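Local structure of cell division control protein 53 (Saccharomyces cerevisiae, 3O2P) at residues V29-H40 and D80-A88. The protein serves as the cullin scaffold of SCF E3 ubiquitin ligases, which mark target proteins for proteasomal degradation, and is represented here by its C-terminal neddylation domain. Sequence-based numbering, arbitrary orientation.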
ATOM      1  N   VAL B  29     -23.327   0.462  -5.613  1.00 20.39           N
ATOM      2  CA  VAL B  29     -23.386   1.924  -5.483  1.00 25.36           C
ATOM      3  C   VAL B  29     -24.762   2.383  -4.979  1.00 23.31           C
ATOM      4  O   VAL B  29     -24.860   3.298  -4.160  1.00 24.54           O
ATOM      5  CB  VAL B  29     -23.086   2.626  -6.815  1.00 19.41           C
ATOM      6  CG1 VAL B  29     -23.307   4.125  -6.679  1.00 24.78           C
ATOM      7  CG2 VAL B  29     -21.663   2.339  -7.251  1.00 29.00           C
ATOM      8  N   ARG B  30     -25.812   1.735  -5.480  1.00 20.18           N
ATOM      9  CA  ARG B  30     -27.186   1.971  -5.044  1.00 26.59           C
ATOM     10  C   ARG B  30     -27.321   1.733  -3.534  1.00 27.78           C
ATOM     11  O   ARG B  30     -27.787   2.597  -2.791  1.00 28.58           O
ATOM     12  CB  ARG B  30     -28.124   1.029  -5.802  1.00 34.58           C
ATOM     13  CG  ARG B  30     -29.466   1.625  -6.201  1.00 39.65           C
ATOM     14  CD  ARG B  30     -30.289   0.627  -7.021  1.00 46.35           C
ATOM     15  NE  ARG B  30     -29.599   0.227  -8.246  1.00 57.87           N
ATOM     16  CZ  ARG B  30     -29.452  -1.030  -8.662  1.00 58.91           C
ATOM     17  NH1 ARG B  30     -29.948  -2.035  -7.951  1.00 51.86           N
ATOM     18  NH2 ARG B  30     -28.804  -1.281  -9.794  1.00 64.59           N
ATOM     19  N   ILE B  31     -26.907   0.559  -3.081  1.00 23.16           N
ATOM     20  CA  ILE B  31     -26.966   0.236  -1.660  1.00 27.67           C
ATOM     21  C   ILE B  31     -26.187   1.254  -0.812  1.00 32.08           C
ATOM     22  O   ILE B  31     -26.725   1.840   0.132  1.00 28.73           O
ATOM     23  CB  ILE B  31     -26.415  -1.177  -1.397  1.00 21.05           C
ATOM     24  CG1 ILE B  31     -27.325  -2.228  -2.050  1.00 25.72           C
ATOM     25  CG2 ILE B  31     -26.254  -1.422   0.092  1.00 21.93           C
ATOM     26  CD1 ILE B  31     -26.688  -3.617  -2.185  1.00 23.83           C
ATOM     27  N   MET B  32     -24.922   1.466  -1.158  1.00 30.03           N
ATOM     28  CA  MET B  32     -24.058   2.339  -0.371  1.00 33.72           C
ATOM     29  C   MET B  32     -24.500   3.797  -0.406  1.00 31.99           C
ATOM     30  O   MET B  32     -24.313   4.529   0.556  1.00 33.92           O
ATOM     31  CB  MET B  32     -22.602   2.209  -0.823  1.00 26.16           C
ATOM     32  CG  MET B  32     -22.009   0.851  -0.519  1.00 22.40           C
ATOM     33  SD  MET B  32     -22.134   0.425   1.233  1.00 24.22           S
ATOM     34  CE  MET B  32     -21.168   1.749   1.964  1.00 35.73           C
ATOM     35  N   LYS B  33     -25.102   4.222  -1.507  1.00 31.33           N
ATOM     36  CA  LYS B  33     -25.549   5.597  -1.581  1.00 33.15           C
ATOM     37  C   LYS B  33     -26.637   5.824  -0.532  1.00 39.06           C
ATOM     38  O   LYS B  33     -26.771   6.919   0.013  1.00 38.94           O
ATOM     39  CB  LYS B  33     -26.055   5.924  -2.980  1.00 43.46           C
ATOM     40  CG  LYS B  33     -26.351   7.394  -3.194  1.00 54.94           C
ATOM     41  CD  LYS B  33     -26.767   7.646  -4.632  1.00 62.50           C
ATOM     42  CE  LYS B  33     -27.315   9.051  -4.807  1.00 67.98           C
ATOM     43  NZ  LYS B  33     -28.342   9.363  -3.775  1.00 70.51           N
ATOM     44  N   ALA B  34     -27.396   4.772  -0.241  1.00 43.94           N
ATOM     45  CA  ALA B  34     -28.497   4.855   0.712  1.00 36.34           C
ATOM     46  C   ALA B  34     -28.080   4.510   2.146  1.00 42.50           C
ATOM     47  O   ALA B  34     -28.589   5.103   3.101  1.00 43.20           O
ATOM     48  CB  ALA B  34     -29.637   3.962   0.264  1.00 32.00           C
ATOM     49  N   LYS B  35     -27.164   3.554   2.302  1.00 37.22           N
ATOM     50  CA  LYS B  35     -26.732   3.138   3.639  1.00 37.19           C
ATOM     51  C   LYS B  35     -25.515   3.921   4.141  1.00 37.03           C
ATOM     52  O   LYS B  35     -25.261   3.963   5.340  1.00 38.21           O
ATOM     53  CB  LYS B  35     -26.445   1.631   3.697  1.00 27.86           C
ATOM     54  CG  LYS B  35     -27.643   0.735   3.416  1.00 40.56           C
ATOM     55  CD  LYS B  35     -28.829   1.080   4.303  1.00 52.02           C
ATOM     56  CE  LYS B  35     -29.684  -0.147   4.598  1.00 59.16           C
ATOM     57  NZ  LYS B  35     -29.063  -1.016   5.645  1.00 64.46           N
ATOM     58  N   ARG B  36     -24.759   4.509   3.217  1.00 31.11           N
ATOM     59  CA  ARG B  36     -23.638   5.374   3.567  1.00 34.51           C
ATOM     60  C   ARG B  36     -22.439   4.637   4.163  1.00 30.29           C
ATOM     61  O   ARG B  36     -21.296   4.854   3.756  1.00 29.81           O
ATOM     62  CB  ARG B  36     -24.113   6.453   4.539  1.00 42.16           C
ATOM     63  CG  ARG B  36     -25.100   7.418   3.920  1.00 45.03           C
ATOM     64  CD  ARG B  36     -24.354   8.402   3.055  1.00 45.83           C
ATOM     65  NE  ARG B  36     -24.980   8.583   1.756  1.00 46.97           N
ATOM     66  CZ  ARG B  36     -24.455   9.322   0.786  1.00 50.08           C
ATOM     67  NH1 ARG B  36     -23.298   9.937   0.983  1.00 42.21           N
ATOM     68  NH2 ARG B  36     -25.088   9.448  -0.374  1.00 56.30           N
ATOM     69  N   ASN B  37     -22.709   3.775   5.135  1.00 28.97           N
ATOM     70  CA  ASN B  37     -21.669   3.047   5.856  1.00 30.90           C
ATOM     71  C   ASN B  37     -22.164   1.627   6.125  1.00 34.89           C
ATOM     72  O   ASN B  37     -23.300   1.433   6.550  1.00 36.58           O
ATOM     73  CB  ASN B  37     -21.360   3.751   7.175  1.00 42.60           C
ATOM     74  CG  ASN B  37     -19.875   3.945   7.401  1.00 56.85           C
ATOM     75  OD1 ASN B  37     -19.124   2.977   7.574  1.00 58.74           O
ATOM     76  ND2 ASN B  37     -19.441   5.203   7.404  1.00 54.20           N
ATOM     77  N   LEU B  38     -21.326   0.631   5.877  1.00 29.03           N
ATOM     78  CA  LEU B  38     -21.797  -0.739   5.970  1.00 27.81           C
ATOM     79  C   LEU B  38     -20.662  -1.718   6.231  1.00 26.19           C
ATOM     80  O   LEU B  38     -19.582  -1.618   5.633  1.00 25.48           O
ATOM     81  CB  LEU B  38     -22.509  -1.101   4.667  1.00 35.21           C
ATOM     82  CG  LEU B  38     -23.883  -1.756   4.665  1.00 34.89           C
ATOM     83  CD1 LEU B  38     -24.828  -1.074   5.641  1.00 35.51           C
ATOM     84  CD2 LEU B  38     -24.454  -1.737   3.257  1.00 25.98           C
ATOM     85  N   PRO B  39     -20.908  -2.687   7.113  1.00 31.83           N
ATOM     86  CA  PRO B  39     -19.932  -3.764   7.312  1.00 34.03           C
ATOM     87  C   PRO B  39     -19.831  -4.595   6.037  1.00 29.12           C
ATOM     88  O   PRO B  39     -20.829  -4.725   5.336  1.00 26.77           O
ATOM     89  CB  PRO B  39     -20.550  -4.602   8.439  1.00 33.55           C
ATOM     90  CG  PRO B  39     -21.613  -3.716   9.059  1.00 35.67           C
ATOM     91  CD  PRO B  39     -22.112  -2.859   7.942  1.00 31.39           C
ATOM     92  N   HIS B  40     -18.649  -5.135   5.749  1.00 29.27           N
ATOM     93  CA  HIS B  40     -18.415  -5.920   4.539  1.00 28.36           C
ATOM     94  C   HIS B  40     -19.437  -7.022   4.379  1.00 29.04           C
ATOM     95  O   HIS B  40     -20.047  -7.183   3.318  1.00 28.10           O
ATOM     96  CB  HIS B  40     -17.015  -6.532   4.576  1.00 23.16           C
ATOM     97  CG  HIS B  40     -16.827  -7.668   3.624  1.00 21.82           C
ATOM     98  ND1 HIS B  40     -16.340  -7.495   2.346  1.00 21.06           N
ATOM     99  CD2 HIS B  40     -17.069  -8.995   3.762  1.00 18.58           C
ATOM    100  CE1 HIS B  40     -16.277  -8.669   1.740  1.00 27.39           C
ATOM    101  NE2 HIS B  40     -16.705  -9.596   2.579  1.00 29.65           N
ATOM    102  N   ASP B  80     -11.402  -0.231  10.384  1.00 38.58           N
ATOM    103  CA  ASP B  80     -11.425  -1.606  10.883  1.00 44.86           C
ATOM    104  C   ASP B  80     -11.061  -2.612   9.791  1.00 37.45           C
ATOM    105  O   ASP B  80     -10.810  -3.787  10.068  1.00 36.40           O
ATOM    106  CB  ASP B  80     -12.765  -1.954  11.558  1.00 51.59           C
ATOM    107  CG  ASP B  80     -13.954  -1.859  10.614  1.00 54.21           C
ATOM    108  OD1 ASP B  80     -13.742  -1.724   9.392  1.00 59.01           O
ATOM    109  OD2 ASP B  80     -15.106  -1.928  11.103  1.00 47.57           O
ATOM    110  N   GLY B  81     -11.024  -2.136   8.549  1.00 31.02           N
ATOM    111  CA  GLY B  81     -10.605  -2.952   7.423  1.00 28.69           C
ATOM    112  C   GLY B  81     -11.650  -3.941   6.926  1.00 30.45           C
ATOM    113  O   GLY B  81     -11.375  -4.747   6.031  1.00 27.68           O
ATOM    114  N   GLU B  82     -12.849  -3.879   7.502  1.00 20.84           N
ATOM    115  CA  GLU B  82     -13.939  -4.778   7.105  1.00 28.40           C
ATOM    116  C   GLU B  82     -15.317  -4.111   7.055  1.00 32.72           C
ATOM    117  O   GLU B  82     -16.333  -4.717   7.401  1.00 32.90           O
ATOM    118  CB  GLU B  82     -13.972  -6.028   7.991  1.00 28.42           C
ATOM    119  CG  GLU B  82     -13.580  -5.792   9.434  1.00 34.80           C
ATOM    120  CD  GLU B  82     -13.653  -7.066  10.281  1.00 48.90           C
ATOM    121  OE1 GLU B  82     -13.217  -8.142   9.813  1.00 46.24           O
ATOM    122  OE2 GLU B  82     -14.149  -6.987  11.424  1.00 53.83           O
ATOM    123  N   SER B  83     -15.326  -2.850   6.632  1.00 32.97           N
ATOM    124  CA  SER B  83     -16.549  -2.105   6.370  1.00 31.79           C
ATOM    125  C   SER B  83     -16.223  -1.147   5.234  1.00 28.89           C
ATOM    126  O   SER B  83     -15.056  -1.010   4.861  1.00 23.47           O
ATOM    127  CB  SER B  83     -17.005  -1.338   7.616  1.00 33.19           C
ATOM    128  OG  SER B  83     -15.957  -0.562   8.175  1.00 34.31           O
ATOM    129  N   TYR B  84     -17.241  -0.501   4.673  1.00 19.10           N
ATOM    130  CA  TYR B  84     -17.013   0.450   3.589  1.00 30.31           C
ATOM    131  C   TYR B  84     -17.836   1.710   3.780  1.00 30.69           C
ATOM    132  O   TYR B  84     -18.927   1.671   4.335  1.00 34.80           O
ATOM    133  CB  TYR B  84     -17.325  -0.171   2.215  1.00 21.66           C
ATOM    134  CG  TYR B  84     -16.691  -1.527   2.001  1.00 22.28           C
ATOM    135  CD1 TYR B  84     -15.340  -1.651   1.688  1.00 24.08           C
ATOM    136  CD2 TYR B  84     -17.442  -2.683   2.122  1.00 20.93           C
ATOM    137  CE1 TYR B  84     -14.762  -2.893   1.504  1.00 18.79           C
ATOM    138  CE2 TYR B  84     -16.878  -3.919   1.939  1.00 24.85           C
ATOM    139  CZ  TYR B  84     -15.543  -4.022   1.627  1.00 21.01           C
ATOM    140  OH  TYR B  84     -14.987  -5.270   1.448  1.00 21.72           O
ATOM    141  N   ALA B  85     -17.294   2.825   3.319  1.00 30.03           N
ATOM    142  CA  ALA B  85     -17.998   4.085   3.347  1.00 24.93           C
ATOM    143  C   ALA B  85     -18.192   4.570   1.917  1.00 30.20           C
ATOM    144  O   ALA B  85     -17.261   4.511   1.095  1.00 34.86           O
ATOM    145  CB  ALA B  85     -17.208   5.105   4.158  1.00 28.33           C
ATOM    146  N   TYR B  86     -19.395   5.052   1.616  1.00 20.79           N
ATOM    147  CA  TYR B  86     -19.659   5.621   0.301  1.00 23.28           C
ATOM    148  C   TYR B  86     -19.006   6.993   0.150  1.00 24.87           C
ATOM    149  O   TYR B  86     -19.056   7.817   1.061  1.00 25.24           O
ATOM    150  CB  TYR B  86     -21.168   5.713   0.022  1.00 26.40           C
ATOM    151  CG  TYR B  86     -21.493   6.220  -1.369  1.00 37.00           C
ATOM    152  CD1 TYR B  86     -21.241   5.440  -2.488  1.00 40.70           C
ATOM    153  CD2 TYR B  86     -22.036   7.483  -1.562  1.00 41.88           C
ATOM    154  CE1 TYR B  86     -21.520   5.900  -3.762  1.00 47.75           C
ATOM    155  CE2 TYR B  86     -22.326   7.952  -2.832  1.00 50.63           C
ATOM    156  CZ  TYR B  86     -22.067   7.156  -3.931  1.00 54.36           C
ATOM    157  OH  TYR B  86     -22.347   7.606  -5.204  1.00 52.13           O
ATOM    158  N   LEU B  87     -18.404   7.232  -1.011  1.00 27.32           N
ATOM    159  CA  LEU B  87     -17.765   8.510  -1.304  1.00 35.81           C
ATOM    160  C   LEU B  87     -18.446   9.206  -2.481  1.00 43.48           C
ATOM    161  O   LEU B  87     -18.330   8.758  -3.619  1.00 41.68           O
ATOM    162  CB  LEU B  87     -16.292   8.301  -1.658  1.00 31.90           C
ATOM    163  CG  LEU B  87     -15.369   7.600  -0.667  1.00 32.75           C
ATOM    164  CD1 LEU B  87     -14.075   7.224  -1.379  1.00 26.49           C
ATOM    165  CD2 LEU B  87     -15.087   8.487   0.545  1.00 31.37           C
ATOM    166  N   ALA B  88     -19.158  10.295  -2.218  1.00 51.49           N
ATOM    167  CA  ALA B  88     -19.643  11.135  -3.303  1.00 62.15           C
ATOM    168  C   ALA B  88     -18.591  12.194  -3.620  1.00 71.18           C
ATOM    169  O   ALA B  88     -18.815  13.087  -4.436  1.00 79.08           O
ATOM    170  CB  ALA B  88     -20.974  11.781  -2.942  1.00 57.42           C
TER
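Y86 lays its ring along the last turns of helix 8-35, a clear case of an aromatic side chain tying a strand end to a helix. One face receives the CH of K33, whose CA sits 4.1 Å from the centroid of the Y86 ring, while V29 CG1 comes obliquely to within 3.9 Å of Y86 CE1. At the rim, R36 NH1 lies in the ring plane; the guanidinium stands 81° to it, offering its own face to Y86 CD2. With chi1 at -176°, CG of Y86 swings away from its backbone N and the ring reaches back over the helix. Replacing Y86 by an alanine would probably leave the K33 backbone and the R36 guanidinium without their aromatic neighbour and open a gap beside V29. R36 is steadied by NE, which donates to K33 O at 3.0 Å.

Beyond the ring, Y86 N bonds R36 O almost straight (171°), and L38 and Y84 form a hydrogen-bonded antiparallel pair. H40 N reaches E82 O at 2.9 Å. H40 ND1 and Y84 OH share a 2.8 Å hydrogen bond, either able to donate, and the two rings meet rim to rim.

K33, probably the lysine that accepts NEDD8, is unmodified here. Strand 83-86 lies between strands 37-39 and 75-77 in the antiparallel sheet of the winged-helix neddylation domain, with Y84 packing on L43 of helix 40-51 and I66 of helix 59-71.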